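Cysteine desulfurase (Fervidobacterium islandicum, PDB 6A6E) probably removes sulfur from L-cysteine as a pyridoxal-5'-phosphate-dependent SufS desulfurase, supplying it for iron-sulfur cluster assembly. Local coordinates at residues A[54-66]-A[70-82]. Residues are numbered along the deposited sequence; the frame is centred on the assembly and turned at random.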
# COMPACT_ATOMS: atom_id res chain seq x y z
N THR A 54 -12.41 0.94 -12.16
CA THR A 54 -13.61 0.17 -11.89
C THR A 54 -13.82 -0.99 -12.90
O THR A 54 -14.07 -2.12 -12.52
CB THR A 54 -14.87 1.07 -11.97
OG1 THR A 54 -14.90 1.94 -10.85
CG2 THR A 54 -16.16 0.21 -11.91
N ASP A 55 -13.67 -0.70 -14.19
CA ASP A 55 -13.72 -1.72 -15.23
C ASP A 55 -12.63 -2.81 -15.02
O ASP A 55 -12.88 -4.00 -15.18
CB ASP A 55 -13.58 -1.07 -16.62
CG ASP A 55 -13.35 -2.09 -17.75
OD1 ASP A 55 -14.34 -2.68 -18.20
OD2 ASP A 55 -12.17 -2.34 -18.16
N PHE A 56 -11.44 -2.38 -14.63
CA PHE A 56 -10.39 -3.29 -14.33
C PHE A 56 -10.75 -4.23 -13.14
O PHE A 56 -10.68 -5.44 -13.28
CB PHE A 56 -9.07 -2.56 -14.09
CG PHE A 56 -7.93 -3.49 -13.82
CD1 PHE A 56 -7.29 -4.14 -14.87
CD2 PHE A 56 -7.54 -3.77 -12.52
CE1 PHE A 56 -6.23 -5.05 -14.62
CE2 PHE A 56 -6.50 -4.66 -12.26
CZ PHE A 56 -5.84 -5.29 -13.33
N TYR A 57 -11.19 -3.66 -12.01
CA TYR A 57 -11.60 -4.44 -10.84
C TYR A 57 -12.70 -5.42 -11.16
O TYR A 57 -12.75 -6.54 -10.59
CB TYR A 57 -12.11 -3.52 -9.69
CG TYR A 57 -11.12 -3.07 -8.60
CD1 TYR A 57 -10.26 -3.98 -7.96
CD2 TYR A 57 -11.11 -1.74 -8.14
CE1 TYR A 57 -9.40 -3.56 -6.96
CE2 TYR A 57 -10.26 -1.33 -7.12
CZ TYR A 57 -9.42 -2.28 -6.52
OH TYR A 57 -8.57 -1.89 -5.55
N LEU A 58 -13.65 -4.98 -12.01
CA LEU A 58 -14.88 -5.77 -12.18
C LEU A 58 -14.72 -6.81 -13.30
O LEU A 58 -15.35 -7.84 -13.23
CB LEU A 58 -16.11 -4.88 -12.43
CG LEU A 58 -16.55 -4.01 -11.25
CD1 LEU A 58 -17.68 -3.06 -11.64
CD2 LEU A 58 -16.94 -4.90 -10.05
N TYR A 59 -13.87 -6.57 -14.29
CA TYR A 59 -13.82 -7.44 -15.47
C TYR A 59 -12.43 -8.01 -15.83
O TYR A 59 -12.36 -9.00 -16.62
CB TYR A 59 -14.42 -6.72 -16.71
CG TYR A 59 -15.93 -6.38 -16.60
CD1 TYR A 59 -16.91 -7.38 -16.76
CD2 TYR A 59 -16.36 -5.12 -16.31
CE1 TYR A 59 -18.30 -7.09 -16.65
CE2 TYR A 59 -17.74 -4.80 -16.25
CZ TYR A 59 -18.70 -5.81 -16.42
OH TYR A 59 -20.04 -5.53 -16.32
N HIS A 60 -11.35 -7.44 -15.30
CA HIS A 60 -10.01 -7.85 -15.76
C HIS A 60 -9.07 -8.23 -14.63
O HIS A 60 -7.89 -8.13 -14.77
CB HIS A 60 -9.40 -6.79 -16.62
CG HIS A 60 -10.24 -6.48 -17.83
ND1 HIS A 60 -10.35 -7.35 -18.89
CD2 HIS A 60 -11.12 -5.47 -18.07
CE1 HIS A 60 -11.21 -6.85 -19.76
NE2 HIS A 60 -11.71 -5.72 -19.28
N TYR A 61 -9.62 -8.68 -13.53
CA TYR A 61 -8.86 -8.72 -12.26
C TYR A 61 -8.57 -10.13 -11.80
O TYR A 61 -9.44 -10.97 -11.84
CB TYR A 61 -9.65 -7.99 -11.17
CG TYR A 61 -8.96 -8.15 -9.84
CD1 TYR A 61 -7.92 -7.31 -9.50
CD2 TYR A 61 -9.23 -9.23 -9.01
CE1 TYR A 61 -7.24 -7.48 -8.32
CE2 TYR A 61 -8.54 -9.41 -7.85
CZ TYR A 61 -7.56 -8.51 -7.51
OH TYR A 61 -6.82 -8.65 -6.36
N SER A 62 -7.34 -10.36 -11.37
CA SER A 62 -6.92 -11.53 -10.64
C SER A 62 -5.53 -11.23 -10.14
O SER A 62 -4.98 -10.23 -10.47
CB SER A 62 -6.77 -12.76 -11.53
OG SER A 62 -8.00 -13.37 -11.76
N ASN A 63 -4.94 -12.13 -9.36
CA ASN A 63 -3.58 -11.90 -8.89
C ASN A 63 -2.64 -12.15 -10.05
O ASN A 63 -2.97 -12.88 -11.00
CB ASN A 63 -3.24 -12.75 -7.67
CG ASN A 63 -2.21 -12.03 -6.76
OD1 ASN A 63 -1.40 -11.18 -7.26
ND2 ASN A 63 -2.23 -12.34 -5.46
N ILE A 64 -1.48 -11.56 -9.99
CA ILE A 64 -0.64 -11.46 -11.16
C ILE A 64 0.66 -12.26 -11.04
O ILE A 64 1.05 -12.67 -9.96
CB ILE A 64 -0.28 -10.00 -11.38
CG1 ILE A 64 0.34 -9.34 -10.15
CG2 ILE A 64 -1.50 -9.23 -11.78
CD1 ILE A 64 0.97 -7.99 -10.54
N HIS A 65 1.37 -12.37 -12.14
CA HIS A 65 2.59 -13.21 -12.30
C HIS A 65 2.19 -14.72 -12.30
O HIS A 65 1.11 -15.07 -11.83
CB HIS A 65 3.72 -12.91 -11.25
CG HIS A 65 4.03 -11.46 -11.09
ND1 HIS A 65 4.40 -10.66 -12.15
CD2 HIS A 65 3.98 -10.64 -10.00
CE1 HIS A 65 4.56 -9.42 -11.74
NE2 HIS A 65 4.34 -9.38 -10.44
N ARG A 66 3.03 -15.58 -12.87
CA ARG A 66 2.73 -17.05 -12.95
C ARG A 66 1.35 -17.22 -13.52
O ARG A 66 0.49 -17.93 -12.95
CB ARG A 66 2.80 -17.75 -11.56
CG ARG A 66 4.21 -17.97 -10.98
CD ARG A 66 4.19 -18.43 -9.49
NE ARG A 66 4.04 -17.31 -8.52
CZ ARG A 66 4.92 -16.30 -8.38
NH1 ARG A 66 6.03 -16.27 -9.11
NH2 ARG A 66 4.71 -15.31 -7.52
N THR A 70 -6.93 -16.87 -17.92
CA THR A 70 -7.21 -15.70 -18.75
C THR A 70 -7.23 -14.39 -17.96
O THR A 70 -6.58 -13.42 -18.34
CB THR A 70 -8.58 -15.88 -19.45
OG1 THR A 70 -8.52 -16.97 -20.38
CG2 THR A 70 -9.01 -14.58 -20.16
N LEU A 71 -7.99 -14.32 -16.86
CA LEU A 71 -7.94 -13.10 -16.04
C LEU A 71 -6.54 -12.81 -15.47
O LEU A 71 -6.15 -11.66 -15.39
CB LEU A 71 -8.97 -13.11 -14.91
CG LEU A 71 -10.42 -13.04 -15.29
CD1 LEU A 71 -11.32 -13.37 -14.12
CD2 LEU A 71 -10.76 -11.71 -15.87
N ALA A 72 -5.82 -13.82 -15.00
CA ALA A 72 -4.49 -13.58 -14.48
C ALA A 72 -3.58 -13.03 -15.54
O ALA A 72 -2.75 -12.17 -15.20
CB ALA A 72 -3.88 -14.80 -13.84
N SER A 73 -3.67 -13.50 -16.80
CA SER A 73 -2.88 -12.89 -17.91
C SER A 73 -3.22 -11.44 -18.18
O SER A 73 -2.32 -10.66 -18.30
CB SER A 73 -2.93 -13.64 -19.29
OG SER A 73 -3.04 -15.00 -18.96
N GLU A 74 -4.49 -11.12 -18.25
CA GLU A 74 -4.95 -9.78 -18.47
C GLU A 74 -4.41 -8.86 -17.37
O GLU A 74 -3.94 -7.74 -17.66
CB GLU A 74 -6.49 -9.74 -18.52
CG GLU A 74 -7.06 -10.38 -19.79
CD GLU A 74 -8.60 -10.44 -19.86
OE1 GLU A 74 -9.32 -10.00 -18.94
OE2 GLU A 74 -9.11 -10.92 -20.90
N ALA A 75 -4.51 -9.31 -16.12
CA ALA A 75 -4.16 -8.46 -14.98
C ALA A 75 -2.65 -8.28 -15.02
O ALA A 75 -2.15 -7.21 -14.80
CB ALA A 75 -4.65 -9.09 -13.69
N THR A 76 -1.92 -9.33 -15.34
CA THR A 76 -0.48 -9.25 -15.36
C THR A 76 0.04 -8.30 -16.45
O THR A 76 0.93 -7.43 -16.22
CB THR A 76 0.16 -10.66 -15.54
OG1 THR A 76 -0.26 -11.52 -14.49
CG2 THR A 76 1.66 -10.58 -15.48
N VAL A 77 -0.52 -8.45 -17.63
CA VAL A 77 -0.19 -7.54 -18.75
C VAL A 77 -0.52 -6.08 -18.40
O VAL A 77 0.29 -5.19 -18.60
CB VAL A 77 -0.94 -8.02 -20.03
CG1 VAL A 77 -0.92 -7.01 -21.14
CG2 VAL A 77 -0.35 -9.34 -20.54
N ALA A 78 -1.67 -5.84 -17.80
CA ALA A 78 -2.06 -4.47 -17.48
C ALA A 78 -1.11 -3.88 -16.47
O ALA A 78 -0.72 -2.70 -16.60
CB ALA A 78 -3.52 -4.39 -17.01
N TYR A 79 -0.72 -4.66 -15.46
CA TYR A 79 0.23 -4.19 -14.43
C TYR A 79 1.60 -3.84 -15.02
O TYR A 79 2.17 -2.79 -14.72
CB TYR A 79 0.37 -5.24 -13.32
CG TYR A 79 1.20 -4.87 -12.14
CD1 TYR A 79 0.71 -4.05 -11.10
CD2 TYR A 79 2.50 -5.41 -11.98
CE1 TYR A 79 1.51 -3.77 -9.98
CE2 TYR A 79 3.29 -5.14 -10.86
CZ TYR A 79 2.79 -4.29 -9.88
OH TYR A 79 3.64 -4.07 -8.81
N GLU A 80 2.18 -4.74 -15.79
CA GLU A 80 3.47 -4.41 -16.43
C GLU A 80 3.35 -3.24 -17.45
O GLU A 80 4.26 -2.48 -17.55
CB GLU A 80 4.03 -5.61 -17.16
CG GLU A 80 4.52 -6.81 -16.30
CD GLU A 80 4.43 -6.82 -14.73
OE1 GLU A 80 5.38 -6.29 -13.93
OE2 GLU A 80 3.45 -7.57 -14.32
N GLN A 81 2.22 -3.10 -18.15
CA GLN A 81 1.97 -1.92 -19.00
C GLN A 81 2.00 -0.66 -18.15
O GLN A 81 2.57 0.35 -18.56
CB GLN A 81 0.68 -2.02 -19.79
CG GLN A 81 0.80 -3.07 -20.94
CD GLN A 81 -0.50 -3.30 -21.70
OE1 GLN A 81 -1.60 -3.09 -21.18
NE2 GLN A 81 -0.39 -3.75 -22.94
N ALA A 82 1.42 -0.71 -16.93
CA ALA A 82 1.45 0.46 -16.06
C ALA A 82 2.89 0.84 -15.67
O ALA A 82 3.21 2.03 -15.65
CB ALA A 82 0.58 0.26 -14.85
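His60, just past the C-terminal end of helix 47-59, is tied to Glu74 of helix 70-90: ND1 donates to OE1 over 2.8 Å in a nearly straight bond. The acceptor lies near the imidazole plane, but the donor comes from above the carboxylate plane, the two planes being 50° apart. Arg27 of the second subunit forms a salt bridge with the same OE1, which would help keep Glu74 ionised. Phe56, its CG anti to the backbone N (chi1 -178°), reaches across to the helix, with CZ 4.0 Å from Ala75 CB and CE1 against Ala78 CB. Beyond His60 the chain runs along the helix, where Ala75 CB touches both His60 O and Ser62 O. Ile64 then splits its branches: CG2 packs on Ala75, while CD1 sits over one face of the Tyr79 ring, 3.6 Å from its centroid, in a CH-pi contact. Thr76 OG1 accepts from His65 N at 3.0 Å and donates to Ala72 O, pinning the extended chain to the helix. A valine in place of Thr76 would probably leave His65 N without this acceptor and let the loop shift. Tyr79 OH is hydrogen-bonded to Glu284, and Asn63 O takes a hydrogen bond from Arg371 of the second subunit. Helices 54-59 and 70-82 run roughly antiparallel, 154° between their axes, as a helix-loop-helix at the dimer interface of a class-V aminotransferase-family enzyme of PLP fold type I.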